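AtGH3.15 acyl acid amido synthetase (Arabidopsis thaliana, PDB 6E1Q) catalyses the ATP-dependent conjugation of glutamine, and possibly cysteine, to the auxin precursor indole-3-butyric acid, and also modifies the herbicide 2,4-DB. Local coordinates at residues V62-Y67 and Y402-V406; Y199-L203 and E236-I241; I274-C278 and K288-P292; Y356-E361 and P377-L382. The contacts are given in a common frame with arbitrary orientation. Residue numbers count along the deposited sequence, not the author numbering.

Contacts 1 and 4 lie on one side of the chain's centre and contacts 2 and 3 on the opposite side, with contact centres 47 to 50 Å apart between the two groups. Contacts 1 and 4 reach the same mixed sheet and are joined by a salt bridge from Arg-403 NH2 to Glu-358 OE2 (2.8 Å); both depend on backbone hydrogen bonds. Contact 4 is only partly buried, contact 1 largely buried. Contacts 2 and 3 are buried helix packing, touching through Cys-238 SG and Ile-274 CG2 (3.5 Å). In these two the donors are side chains: Tyr-199 to Asn-240, and Arg-289 to both the carboxylate and carbonyl of Glu-277.

Contact 1: residues V62-Y67 and Y402-V406; sequences VPVVTY and YRYRV
Three direct hydrogen bonds join residues 62-67 to 402-406. Arg-403 NH1 donates to Val-62 O (2.8 Å), Val-65 N to Arg-403 O (3.0 Å), and Arg-405 N to Val-65 O (2.8 Å). The last two flank a single beta bridge, Val-65 with Tyr-404 (CA-CA 5.1 Å), and the end-to-end directions diverge by 52°. Water extends the pairing: one molecule donates to Pro-63 O (2.7 Å) and Tyr-402 O (2.8 Å), another accepts from Tyr-67 N (3.0 Å) and donates to Arg-405 O (2.8 Å). Val-64 CG2 covers one face of the Arg-403 (m, t, p) guanidinium, 4.0 Å from its CZ, and Val-62 CG1 packs on Arg-403 CD (3.6 Å); Arg-403 NH2 continues to Glu-358. Val-65 CG2 lies 3.7 Å from Tyr-402 O. Val-64 CG1 meets Arg-405 CG (3.7 Å), while Arg-405 NE pairs with Glu-392. Tyr-404 (chi1 t) brings OH to 3.5 Å from Tyr-67 CB, and that hydroxyl bonds Glu-330, an ATP-binding residue. Arg-403 has positive phi (49/58) and, with Tyr-404, faces Val-395: a G1 beta bulge, at which an interhelical loop of the N-terminal region bridges onto strand 404-416 of the large mixed sheet beside the ATP site.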
loop_
_atom_site.group_PDB
_atom_site.type_symbol
_atom_site.label_atom_id
_atom_site.label_comp_id
_atom_site.label_asym_id
_atom_site.label_seq_id
_atom_site.Cartn_x
_atom_site.Cartn_y
_atom_site.Cartn_z
ATOM N N VAL A 62 -25.014 -4.370 -18.440
ATOM C CA VAL A 62 -24.494 -4.123 -17.084
ATOM C C VAL A 62 -23.637 -2.875 -17.146
ATOM O O VAL A 62 -22.678 -2.819 -17.921
ATOM C CB VAL A 62 -23.700 -5.330 -16.570
ATOM C CG1 VAL A 62 -23.032 -4.995 -15.236
ATOM C CG2 VAL A 62 -24.623 -6.553 -16.449
ATOM N N PRO A 63 -23.938 -1.843 -16.353
ATOM C CA PRO A 63 -23.175 -0.600 -16.437
ATOM C C PRO A 63 -21.836 -0.690 -15.721
ATOM O O PRO A 63 -21.644 -1.453 -14.767
ATOM C CB PRO A 63 -24.098 0.413 -15.750
ATOM C CG PRO A 63 -24.773 -0.410 -14.695
ATOM C CD PRO A 63 -24.995 -1.769 -15.325
ATOM N N VAL A 64 -20.899 0.122 -16.196
ATOM C CA VAL A 64 -19.622 0.289 -15.512
ATOM C C VAL A 64 -19.829 1.295 -14.389
ATOM O O VAL A 64 -20.263 2.424 -14.632
ATOM C CB VAL A 64 -18.527 0.749 -16.487
ATOM C CG1 VAL A 64 -17.181 0.826 -15.776
ATOM C CG2 VAL A 64 -18.448 -0.204 -17.670
ATOM N N VAL A 65 -19.513 0.890 -13.158
ATOM C CA VAL A 65 -19.900 1.655 -11.986
ATOM C C VAL A 65 -18.680 1.965 -11.136
ATOM O O VAL A 65 -17.622 1.348 -11.275
ATOM C CB VAL A 65 -20.951 0.907 -11.147
ATOM C CG1 VAL A 65 -22.211 0.724 -11.952
ATOM C CG2 VAL A 65 -20.393 -0.441 -10.686
ATOM N N THR A 66 -18.850 2.947 -10.250
ATOM C CA THR A 66 -17.917 3.257 -9.176
ATOM C C THR A 66 -18.540 2.861 -7.845
ATOM O O THR A 66 -19.725 2.531 -7.770
ATOM C CB THR A 66 -17.571 4.746 -9.132
ATOM O OG1 THR A 66 -18.776 5.498 -8.933
ATOM C CG2 THR A 66 -16.873 5.191 -10.415
ATOM N N TYR A 67 -17.727 2.929 -6.783
ATOM C CA TYR A 67 -18.241 2.699 -5.436
ATOM C C TYR A 67 -19.438 3.592 -5.147
ATOM O O TYR A 67 -20.425 3.144 -4.545
ATOM C CB TYR A 67 -17.152 2.941 -4.397
ATOM C CG TYR A 67 -17.613 2.566 -3.007
ATOM C CD1 TYR A 67 -17.577 1.250 -2.584
ATOM C CD2 TYR A 67 -18.138 3.525 -2.134
ATOM C CE1 TYR A 67 -18.008 0.894 -1.314
ATOM C CE2 TYR A 67 -18.573 3.176 -0.860
ATOM C CZ TYR A 67 -18.500 1.852 -0.462
ATOM O OH TYR A 67 -18.912 1.467 0.784
ATOM N N TYR A 402 -19.782 -5.910 -9.922
ATOM C CA TYR A 402 -19.964 -6.188 -11.338
ATOM C C TYR A 402 -19.485 -4.977 -12.120
ATOM O O TYR A 402 -20.022 -3.878 -11.945
ATOM C CB TYR A 402 -21.432 -6.503 -11.635
ATOM C CG TYR A 402 -21.943 -7.624 -10.769
ATOM C CD1 TYR A 402 -21.751 -8.951 -11.144
ATOM C CD2 TYR A 402 -22.583 -7.364 -9.560
ATOM C CE1 TYR A 402 -22.205 -9.986 -10.354
ATOM C CE2 TYR A 402 -23.050 -8.397 -8.756
ATOM C CZ TYR A 402 -22.851 -9.706 -9.165
ATOM O OH TYR A 402 -23.283 -10.753 -8.395
ATOM N N ARG A 403 -18.456 -5.173 -12.947
ATOM C CA ARG A 403 -17.878 -4.117 -13.786
ATOM C C ARG A 403 -17.596 -2.863 -12.969
ATOM O O ARG A 403 -18.082 -1.766 -13.256
ATOM C CB ARG A 403 -18.775 -3.789 -14.978
ATOM C CG ARG A 403 -19.301 -5.022 -15.678
ATOM C CD ARG A 403 -19.927 -4.676 -17.006
ATOM N NE ARG A 403 -18.919 -4.461 -18.038
ATOM C CZ ARG A 403 -19.161 -3.862 -19.199
ATOM N NH1 ARG A 403 -20.380 -3.405 -19.472
ATOM N NH2 ARG A 403 -18.187 -3.719 -20.082
ATOM N N TYR A 404 -16.779 -3.054 -11.944
ATOM C CA TYR A 404 -16.578 -2.061 -10.909
ATOM C C TYR A 404 -15.212 -1.420 -11.107
ATOM O O TYR A 404 -14.204 -2.116 -11.278
ATOM C CB TYR A 404 -16.703 -2.724 -9.533
ATOM C CG TYR A 404 -16.258 -1.903 -8.345
ATOM C CD1 TYR A 404 -14.907 -1.841 -7.983
ATOM C CD2 TYR A 404 -17.188 -1.234 -7.544
ATOM C CE1 TYR A 404 -14.490 -1.114 -6.867
ATOM C CE2 TYR A 404 -16.777 -0.494 -6.430
ATOM C CZ TYR A 404 -15.432 -0.443 -6.095
ATOM O OH TYR A 404 -15.006 0.271 -4.988
ATOM N N ARG A 405 -15.186 -0.102 -11.089
ATOM C CA ARG A 405 -13.968 0.640 -11.354
ATOM C C ARG A 405 -13.123 0.701 -10.093
ATOM O O ARG A 405 -13.578 1.168 -9.045
ATOM C CB ARG A 405 -14.307 2.037 -11.863
ATOM C CG ARG A 405 -14.760 2.021 -13.315
ATOM C CD ARG A 405 -15.338 3.370 -13.708
ATOM N NE ARG A 405 -14.296 4.386 -13.735
ATOM C CZ ARG A 405 -14.533 5.685 -13.867
ATOM N NH1 ARG A 405 -15.783 6.118 -13.992
ATOM N NH2 ARG A 405 -13.522 6.545 -13.880
ATOM N N VAL A 406 -11.884 0.235 -10.214
ATOM C CA VAL A 406 -11.004 0.055 -9.073
ATOM C C VAL A 406 -10.288 1.345 -8.701
ATOM O O VAL A 406 -9.893 1.517 -7.541
ATOM C CB VAL A 406 -10.064 -1.114 -9.428
ATOM C CG1 VAL A 406 -8.745 -1.005 -8.734
ATOM C CG2 VAL A 406 -10.755 -2.431 -9.098
HETATM O O HOH W 1 -22.528 -2.919 -12.664
HETATM O O HOH W 2 -14.800 2.940 -7.333
#

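Contact 2: residues Y199-L203 and E236-I241; sequences YCQLL and ELCSNI
Tyr-199, on helix 194-207, begins the contact by reaching across to residues 236-241 of helix 220-243 with chi1 t. The axes of the two short helical segments approach to 10.6 Å and cross at -58°, and the nearest CA pair is Leu-203 with Leu-237 (6.0 Å). The phenol OH of Tyr-199 donates to Asn-240 OD1 (2.8 Å), with Asn-240 in the m rotamer, and lies 3.4 Å from Glu-236 CG. Leu-237 (m, t) inserts between Tyr-199 and Leu-203, one turn apart on the facing helix; its CD2 sits over one face of the Tyr-199 ring, 3.6 Å from the centroid and 13° off the normal, a clear CH-pi contact. Trp-249 meets the same ring edge-to-face, and Ser-247 accompanies the polar end, bonding to Asn-240 ND2 and to Glu-236 OE1. Cys-200 points away from residues 236-241 and forms a disulfide with Cys-255, tying the far side of its helix to helix 253-258. This is helix-on-helix packing within the N-terminal region, whose sequence family belongs to the ANL clan of adenylating enzymes; it lies away from the ATP and ligand pockets. Leu-202 contributes a looser contact, CB to Leu-237 CD1 at 4.5 Å, and its side chain also touches Val-226 and Leu-230. Leu-203 (t, p) has its CB 3.7 Å from Leu-237 CD2, while its CD1 meets Ile-241 CG1 at 3.7 Å, with Ile-241 held m, t.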
loop_
_atom_site.group_PDB
_atom_site.type_symbol
_atom_site.label_atom_id
_atom_site.label_comp_id
_atom_site.label_asym_id
_atom_site.label_seq_id
_atom_site.Cartn_x
_atom_site.Cartn_y
_atom_site.Cartn_z
ATOM N N TYR A 199 5.584 -1.969 20.650
ATOM C CA TYR A 199 6.626 -2.445 21.556
ATOM C C TYR A 199 6.635 -3.972 21.630
ATOM O O TYR A 199 7.688 -4.608 21.505
ATOM C CB TYR A 199 6.442 -1.808 22.945
ATOM C CG TYR A 199 7.554 -2.143 23.944
ATOM C CD1 TYR A 199 7.540 -3.336 24.653
ATOM C CD2 TYR A 199 8.625 -1.269 24.153
ATOM C CE1 TYR A 199 8.555 -3.649 25.565
ATOM C CE2 TYR A 199 9.643 -1.574 25.056
ATOM C CZ TYR A 199 9.601 -2.767 25.757
ATOM O OH TYR A 199 10.598 -3.087 26.658
ATOM N N CYS A 200 5.462 -4.587 21.806
ATOM C CA CYS A 200 5.431 -6.042 21.971
ATOM C C CYS A 200 5.808 -6.755 20.683
ATOM O O CYS A 200 6.494 -7.786 20.709
ATOM C CB CYS A 200 4.049 -6.489 22.439
ATOM S SG CYS A 200 3.650 -5.875 24.100
ATOM N N GLN A 201 5.345 -6.228 19.551
ATOM C CA GLN A 201 5.653 -6.825 18.258
ATOM C C GLN A 201 7.150 -6.772 17.956
ATOM O O GLN A 201 7.717 -7.727 17.415
ATOM C CB GLN A 201 4.814 -6.102 17.202
ATOM C CG GLN A 201 5.429 -5.841 15.866
ATOM C CD GLN A 201 4.348 -5.570 14.822
ATOM O OE1 GLN A 201 3.636 -6.478 14.401
ATOM N NE2 GLN A 201 4.191 -4.303 14.445
ATOM N N LEU A 202 7.813 -5.669 18.307
ATOM C CA LEU A 202 9.257 -5.589 18.092
ATOM C C LEU A 202 10.010 -6.469 19.093
ATOM O O LEU A 202 11.001 -7.121 18.743
ATOM C CB LEU A 202 9.718 -4.127 18.183
ATOM C CG LEU A 202 9.583 -3.293 16.891
ATOM C CD1 LEU A 202 9.807 -1.799 17.166
ATOM C CD2 LEU A 202 10.576 -3.765 15.830
ATOM N N LEU A 203 9.558 -6.505 20.346
ATOM C CA LEU A 203 10.191 -7.396 21.314
ATOM C C LEU A 203 10.116 -8.851 20.844
ATOM O O LEU A 203 11.128 -9.562 20.842
ATOM C CB LEU A 203 9.540 -7.216 22.685
ATOM C CG LEU A 203 10.008 -8.137 23.813
ATOM C CD1 LEU A 203 11.473 -7.906 24.033
ATOM C CD2 LEU A 203 9.249 -7.763 25.061
ATOM N N GLU A 236 15.511 -0.251 26.182
ATOM C CA GLU A 236 14.530 -0.889 27.049
ATOM C C GLU A 236 14.124 -2.256 26.511
ATOM O O GLU A 236 13.995 -3.218 27.280
ATOM C CB GLU A 236 13.307 0.003 27.203
ATOM C CG GLU A 236 12.288 -0.568 28.148
ATOM C CD GLU A 236 11.085 0.334 28.323
ATOM O OE1 GLU A 236 10.186 -0.045 29.098
ATOM O OE2 GLU A 236 11.033 1.415 27.690
ATOM N N LEU A 237 13.907 -2.366 25.194
ATOM C CA LEU A 237 13.633 -3.677 24.604
ATOM C C LEU A 237 14.724 -4.681 24.958
ATOM O O LEU A 237 14.438 -5.833 25.314
ATOM C CB LEU A 237 13.506 -3.558 23.084
ATOM C CG LEU A 237 12.233 -2.848 22.633
ATOM C CD1 LEU A 237 12.451 -2.306 21.218
ATOM C CD2 LEU A 237 11.051 -3.827 22.675
ATOM N N CYS A 238 15.987 -4.266 24.827
ATOM C CA CYS A 238 17.089 -5.174 25.105
ATOM C C CYS A 238 17.144 -5.524 26.583
ATOM O O CYS A 238 17.447 -6.665 26.950
ATOM C CB CYS A 238 18.397 -4.547 24.642
ATOM S SG CYS A 238 18.505 -4.473 22.844
ATOM N N SER A 239 16.834 -4.553 27.440
ATOM C CA SER A 239 16.805 -4.808 28.869
ATOM C C SER A 239 15.771 -5.886 29.206
ATOM O O SER A 239 16.045 -6.794 30.002
ATOM C CB SER A 239 16.534 -3.490 29.604
ATOM O OG SER A 239 15.955 -3.735 30.860
ATOM N N ASN A 240 14.593 -5.826 28.574
ATOM C CA ASN A 240 13.590 -6.875 28.757
ATOM C C ASN A 240 14.133 -8.234 28.341
ATOM O O ASN A 240 13.868 -9.246 29.001
ATOM C CB ASN A 240 12.330 -6.576 27.942
ATOM C CG ASN A 240 11.432 -5.524 28.581
ATOM O OD1 ASN A 240 10.280 -5.384 28.172
ATOM N ND2 ASN A 240 11.951 -4.769 29.566
ATOM N N ILE A 241 14.869 -8.279 27.229
ATOM C CA ILE A 241 15.461 -9.531 26.769
ATOM C C ILE A 241 16.493 -10.036 27.774
ATOM O O ILE A 241 16.562 -11.238 28.062
ATOM C CB ILE A 241 16.071 -9.345 25.364
ATOM C CG1 ILE A 241 14.972 -9.099 24.322
ATOM C CG2 ILE A 241 16.924 -10.578 24.961
ATOM C CD1 ILE A 241 15.513 -8.791 22.908
#

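Contact 3: residues I274-C278 and K288-P292; sequences IEQEC and KRLWP
Two successive helices of the N-terminal region, 268-278 and 286-290, follow one another after a short connection and are joined by an arginine that binds both backbone and side chain of one glutamate. Arg-289 NH1 donates to Glu-277 O (2.9 Å, angle 159°) and to Glu-277 OE2 (2.8 Å, 162°), the latter a salt bridge in the guanidinium plane. Glu-277 (m, m) curls to offer that oxygen, which also pairs with Lys-280; Arg-289 (m, t, m) sends NH2 to Glu-284 O. A water donates to Arg-289 O (3.0 Å) and weakly to Glu-277 OE1 (3.2 Å), and Arg-209 donates to the same Arg-289 carbonyl. The nearest CA pairs are Glu-277 with Arg-289 (6.5 Å) and Ile-274 with Leu-290 (6.8 Å). Trp-291, the first residue to leave helical angles, satisfies NE1 at Gly-205 O. Next to the polar pair, Leu-290 (m, t) places CD2 4.0 Å from both Ile-274 CG2 and Cys-278 SG, and 4.1 Å from Glu-277 CB.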
loop_
_atom_site.group_PDB
_atom_site.type_symbol
_atom_site.label_atom_id
_atom_site.label_comp_id
_atom_site.label_asym_id
_atom_site.label_seq_id
_atom_site.Cartn_x
_atom_site.Cartn_y
_atom_site.Cartn_z
ATOM N N ILE A 274 22.110 -7.576 20.271
ATOM C CA ILE A 274 21.236 -6.571 19.691
ATOM C C ILE A 274 21.716 -5.181 20.066
ATOM O O ILE A 274 21.692 -4.258 19.240
ATOM C CB ILE A 274 19.786 -6.818 20.140
ATOM C CG1 ILE A 274 19.325 -8.189 19.648
ATOM C CG2 ILE A 274 18.865 -5.749 19.585
ATOM C CD1 ILE A 274 17.936 -8.531 20.082
ATOM N N GLU A 275 22.147 -5.008 21.321
ATOM C CA GLU A 275 22.723 -3.735 21.750
ATOM C C GLU A 275 23.944 -3.375 20.906
ATOM O O GLU A 275 24.129 -2.209 20.544
ATOM C CB GLU A 275 23.082 -3.799 23.248
ATOM C CG GLU A 275 21.875 -3.654 24.212
ATOM C CD GLU A 275 22.091 -4.301 25.591
ATOM O OE1 GLU A 275 23.148 -4.917 25.821
ATOM O OE2 GLU A 275 21.190 -4.202 26.455
ATOM N N GLN A 276 24.782 -4.363 20.566
ATOM C CA GLN A 276 25.955 -4.075 19.741
ATOM C C GLN A 276 25.559 -3.481 18.398
ATOM O O GLN A 276 26.243 -2.588 17.881
ATOM C CB GLN A 276 26.777 -5.340 19.511
ATOM C CG GLN A 276 28.052 -5.430 20.308
ATOM C CD GLN A 276 28.512 -6.867 20.470
ATOM O OE1 GLN A 276 28.594 -7.615 19.492
ATOM N NE2 GLN A 276 28.809 -7.264 21.707
ATOM N N GLU A 277 24.474 -3.983 17.801
ATOM C CA GLU A 277 24.023 -3.450 16.517
ATOM C C GLU A 277 23.350 -2.100 16.675
ATOM O O GLU A 277 23.536 -1.210 15.839
ATOM C CB GLU A 277 23.054 -4.422 15.837
ATOM C CG GLU A 277 23.653 -5.759 15.510
ATOM C CD GLU A 277 24.928 -5.644 14.690
ATOM O OE1 GLU A 277 25.751 -6.578 14.766
ATOM O OE2 GLU A 277 25.101 -4.634 13.962
ATOM N N CYS A 278 22.518 -1.942 17.704
ATOM C CA CYS A 278 21.762 -0.699 17.826
ATOM C C CYS A 278 22.619 0.466 18.311
ATOM O O CYS A 278 22.284 1.623 18.038
ATOM C CB CYS A 278 20.574 -0.887 18.768
ATOM S SG CYS A 278 19.263 -1.968 18.182
ATOM N N LYS A 288 19.011 -5.460 8.118
ATOM C CA LYS A 288 19.757 -6.699 7.957
ATOM C C LYS A 288 20.539 -7.037 9.213
ATOM O O LYS A 288 20.687 -8.213 9.558
ATOM C CB LYS A 288 20.715 -6.618 6.769
ATOM C CG LYS A 288 21.049 -7.998 6.206
ATOM C CD LYS A 288 22.504 -8.120 5.828
ATOM C CE LYS A 288 22.676 -9.142 4.705
ATOM N NZ LYS A 288 21.869 -10.385 4.925
ATOM N N ARG A 289 21.084 -6.029 9.891
ATOM C CA ARG A 289 21.884 -6.331 11.072
ATOM C C ARG A 289 21.016 -6.877 12.199
ATOM O O ARG A 289 21.449 -7.761 12.941
ATOM C CB ARG A 289 22.666 -5.090 11.509
ATOM C CG ARG A 289 23.662 -4.687 10.443
ATOM C CD ARG A 289 24.637 -3.646 10.900
ATOM N NE ARG A 289 24.073 -2.302 10.880
ATOM C CZ ARG A 289 23.774 -1.608 11.976
ATOM N NH1 ARG A 289 23.970 -2.145 13.179
ATOM N NH2 ARG A 289 23.284 -0.377 11.868
ATOM N N LEU A 290 19.779 -6.386 12.322
ATOM C CA LEU A 290 18.881 -6.902 13.347
ATOM C C LEU A 290 18.294 -8.258 12.958
ATOM O O LEU A 290 18.100 -9.126 13.820
ATOM C CB LEU A 290 17.767 -5.896 13.610
ATOM C CG LEU A 290 18.219 -4.622 14.332
ATOM C CD1 LEU A 290 17.032 -3.746 14.649
ATOM C CD2 LEU A 290 18.960 -4.966 15.623
ATOM N N TRP A 291 18.018 -8.469 11.667
ATOM C CA TRP A 291 17.476 -9.731 11.175
ATOM C C TRP A 291 18.422 -10.274 10.102
ATOM O O TRP A 291 18.119 -10.230 8.901
ATOM C CB TRP A 291 16.032 -9.535 10.710
ATOM C CG TRP A 291 15.149 -9.244 11.898
ATOM C CD1 TRP A 291 14.707 -10.159 12.828
ATOM C CD2 TRP A 291 14.660 -7.966 12.334
ATOM N NE1 TRP A 291 13.970 -9.529 13.795
ATOM C CE2 TRP A 291 13.924 -8.185 13.521
ATOM C CE3 TRP A 291 14.769 -6.658 11.840
ATOM C CZ2 TRP A 291 13.289 -7.144 14.216
ATOM C CZ3 TRP A 291 14.141 -5.626 12.531
ATOM C CH2 TRP A 291 13.414 -5.871 13.711
ATOM N N PRO A 292 19.580 -10.807 10.513
ATOM C CA PRO A 292 20.621 -11.193 9.542
ATOM C C PRO A 292 20.289 -12.429 8.723
ATOM O O PRO A 292 20.966 -12.683 7.715
ATOM C CB PRO A 292 21.851 -11.428 10.428
ATOM C CG PRO A 292 21.268 -11.854 11.741
ATOM C CD PRO A 292 20.024 -11.005 11.906
HETATM O O HOH W 3 24.236 -8.791 13.012
#

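Contact 4: residues Y356-E361 and P377-L382; sequences YFEFLE and PVVVDL
Strands 356-361 and 379-381 run antiparallel, their axes 4.5 Å apart at closest and 145° between directions; of the residues linking them, 364-376 are not modelled. Phe-359 and Val-380 form the hydrogen-bonded pair (N to O 2.9 Å both ways), Glu-361 N to Val-378 O (3.1 Å) extends the ladder, and Leu-382 N to Phe-357 O is weak (3.4 Å), with a water bridging the same two atoms. Leu-360 with Val-379 (CA-CA 4.3 Å) is a non-hydrogen-bonded pair, and on their face Leu-360 (t, p) lodges CD1 in a hollow lined by Val-379 CG1 (3.8 Å), Val-378 O (3.5 Å) and Pro-377 N (3.8 Å). On the other face the Phe-359 ring (chi1 m) reaches diagonally across to Leu-382 of the partner segment, CE1 to CD1 at 3.5 Å, while Phe-359 CB meets Val-380 CG2 (4.2 Å); Phe-422 stacks on that ring. Tyr-356 OH reaches Asp-381 OD1 in a weak bond (2.7 Å). Glu-358 OE2 lies 4.4 Å from Asp-381 OD1, and Lys-59 makes salt bridges with both acids. Strand 379-381, outermost within this chain, thus pairs with strand 356-361 at one edge of the large mixed sheet, an antiparallel edge pair in the GH3 central-domain region.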
loop_
_atom_site.group_PDB
_atom_site.type_symbol
_atom_site.label_atom_id
_atom_site.label_comp_id
_atom_site.label_asym_id
_atom_site.label_seq_id
_atom_site.Cartn_x
_atom_site.Cartn_y
_atom_site.Cartn_z
ATOM N N TYR A 356 -13.300 -11.604 -13.189
ATOM C CA TYR A 356 -13.400 -11.213 -14.593
ATOM C C TYR A 356 -12.937 -9.769 -14.714
ATOM O O TYR A 356 -13.501 -8.878 -14.069
ATOM C CB TYR A 356 -14.824 -11.364 -15.135
ATOM C CG TYR A 356 -14.924 -11.102 -16.631
ATOM C CD1 TYR A 356 -14.485 -12.048 -17.552
ATOM C CD2 TYR A 356 -15.436 -9.901 -17.119
ATOM C CE1 TYR A 356 -14.566 -11.814 -18.912
ATOM C CE2 TYR A 356 -15.517 -9.654 -18.486
ATOM C CZ TYR A 356 -15.083 -10.621 -19.378
ATOM O OH TYR A 356 -15.155 -10.405 -20.740
ATOM N N PHE A 357 -11.926 -9.544 -15.548
ATOM C CA PHE A 357 -11.172 -8.295 -15.558
ATOM C C PHE A 357 -11.342 -7.599 -16.897
ATOM O O PHE A 357 -10.956 -8.142 -17.937
ATOM C CB PHE A 357 -9.688 -8.552 -15.293
ATOM C CG PHE A 357 -9.409 -9.226 -13.980
ATOM C CD1 PHE A 357 -9.587 -8.544 -12.789
ATOM C CD2 PHE A 357 -8.951 -10.526 -13.936
ATOM C CE1 PHE A 357 -9.328 -9.161 -11.581
ATOM C CE2 PHE A 357 -8.679 -11.135 -12.746
ATOM C CZ PHE A 357 -8.878 -10.453 -11.558
ATOM N N GLU A 358 -11.906 -6.400 -16.871
ATOM C CA GLU A 358 -11.929 -5.523 -18.031
ATOM C C GLU A 358 -11.057 -4.306 -17.763
ATOM O O GLU A 358 -10.595 -4.072 -16.642
ATOM C CB GLU A 358 -13.359 -5.099 -18.375
ATOM C CG GLU A 358 -14.249 -6.263 -18.793
ATOM C CD GLU A 358 -15.702 -5.852 -18.898
ATOM O OE1 GLU A 358 -16.328 -5.613 -17.841
ATOM O OE2 GLU A 358 -16.214 -5.762 -20.034
ATOM N N PHE A 359 -10.821 -3.523 -18.808
ATOM C CA PHE A 359 -9.881 -2.416 -18.684
ATOM C C PHE A 359 -10.413 -1.220 -19.446
ATOM O O PHE A 359 -10.694 -1.305 -20.645
ATOM C CB PHE A 359 -8.487 -2.818 -19.160
ATOM C CG PHE A 359 -7.864 -3.853 -18.273
ATOM C CD1 PHE A 359 -8.117 -5.200 -18.483
ATOM C CD2 PHE A 359 -7.122 -3.476 -17.160
ATOM C CE1 PHE A 359 -7.599 -6.157 -17.626
ATOM C CE2 PHE A 359 -6.593 -4.423 -16.312
ATOM C CZ PHE A 359 -6.835 -5.769 -16.551
ATOM N N LEU A 360 -10.547 -0.120 -18.731
ATOM C CA LEU A 360 -11.001 1.135 -19.293
ATOM C C LEU A 360 -9.783 1.944 -19.727
ATOM O O LEU A 360 -8.906 2.246 -18.904
ATOM C CB LEU A 360 -11.834 1.864 -18.238
ATOM C CG LEU A 360 -12.405 3.248 -18.469
ATOM C CD1 LEU A 360 -13.071 3.337 -19.835
ATOM C CD2 LEU A 360 -13.394 3.522 -17.336
ATOM N N GLU A 361 -9.710 2.265 -21.024
ATOM C CA GLU A 361 -8.639 3.124 -21.522
ATOM C C GLU A 361 -8.680 4.464 -20.806
ATOM O O GLU A 361 -9.748 5.046 -20.616
ATOM C CB GLU A 361 -8.770 3.347 -23.031
ATOM C CG GLU A 361 -8.661 2.105 -23.890
ATOM C CD GLU A 361 -8.535 2.441 -25.371
ATOM O OE1 GLU A 361 -9.116 3.457 -25.805
ATOM O OE2 GLU A 361 -7.852 1.693 -26.103
ATOM N N PRO A 377 -14.844 5.705 -22.141
ATOM C CA PRO A 377 -16.018 4.882 -22.464
ATOM C C PRO A 377 -15.641 3.532 -23.090
ATOM O O PRO A 377 -16.471 2.617 -23.124
ATOM C CB PRO A 377 -16.791 5.759 -23.460
ATOM C CG PRO A 377 -15.727 6.566 -24.143
ATOM C CD PRO A 377 -14.659 6.816 -23.096
ATOM N N VAL A 378 -14.400 3.415 -23.559
ATOM C CA VAL A 378 -13.920 2.243 -24.286
ATOM C C VAL A 378 -13.267 1.269 -23.306
ATOM O O VAL A 378 -12.218 1.561 -22.720
ATOM C CB VAL A 378 -12.952 2.658 -25.397
ATOM C CG1 VAL A 378 -11.929 3.637 -24.845
ATOM C CG2 VAL A 378 -12.283 1.440 -25.984
ATOM N N VAL A 379 -13.868 0.093 -23.136
ATOM C CA VAL A 379 -13.327 -0.935 -22.257
ATOM C C VAL A 379 -13.024 -2.179 -23.078
ATOM O O VAL A 379 -13.776 -2.536 -23.990
ATOM C CB VAL A 379 -14.282 -1.255 -21.084
ATOM C CG1 VAL A 379 -14.839 0.034 -20.490
ATOM C CG2 VAL A 379 -15.397 -2.196 -21.509
ATOM N N VAL A 380 -11.904 -2.822 -22.767
ATOM C CA VAL A 380 -11.457 -4.008 -23.482
ATOM C C VAL A 380 -11.305 -5.163 -22.496
ATOM O O VAL A 380 -11.166 -4.971 -21.285
ATOM C CB VAL A 380 -10.138 -3.756 -24.230
ATOM C CG1 VAL A 380 -10.258 -2.533 -25.164
ATOM C CG2 VAL A 380 -9.042 -3.524 -23.241
ATOM N N ASP A 381 -11.352 -6.377 -23.038
ATOM C CA ASP A 381 -11.067 -7.586 -22.279
ATOM C C ASP A 381 -9.586 -7.656 -21.912
ATOM O O ASP A 381 -8.731 -7.027 -22.540
ATOM C CB ASP A 381 -11.448 -8.829 -23.088
ATOM C CG ASP A 381 -12.929 -9.162 -22.994
ATOM O OD1 ASP A 381 -13.595 -8.692 -22.045
ATOM O OD2 ASP A 381 -13.423 -9.909 -23.867
ATOM N N LEU A 382 -9.292 -8.451 -20.879
ATOM C CA LEU A 382 -7.913 -8.627 -20.419
ATOM C C LEU A 382 -6.962 -8.977 -21.563
ATOM O O LEU A 382 -5.880 -8.394 -21.677
ATOM C CB LEU A 382 -7.870 -9.708 -19.334
ATOM C CG LEU A 382 -6.511 -10.195 -18.821
ATOM C CD1 LEU A 382 -5.796 -9.114 -18.050
ATOM C CD2 LEU A 382 -6.729 -11.382 -17.908
HETATM O O HOH W 4 -11.582 -10.294 -19.888
#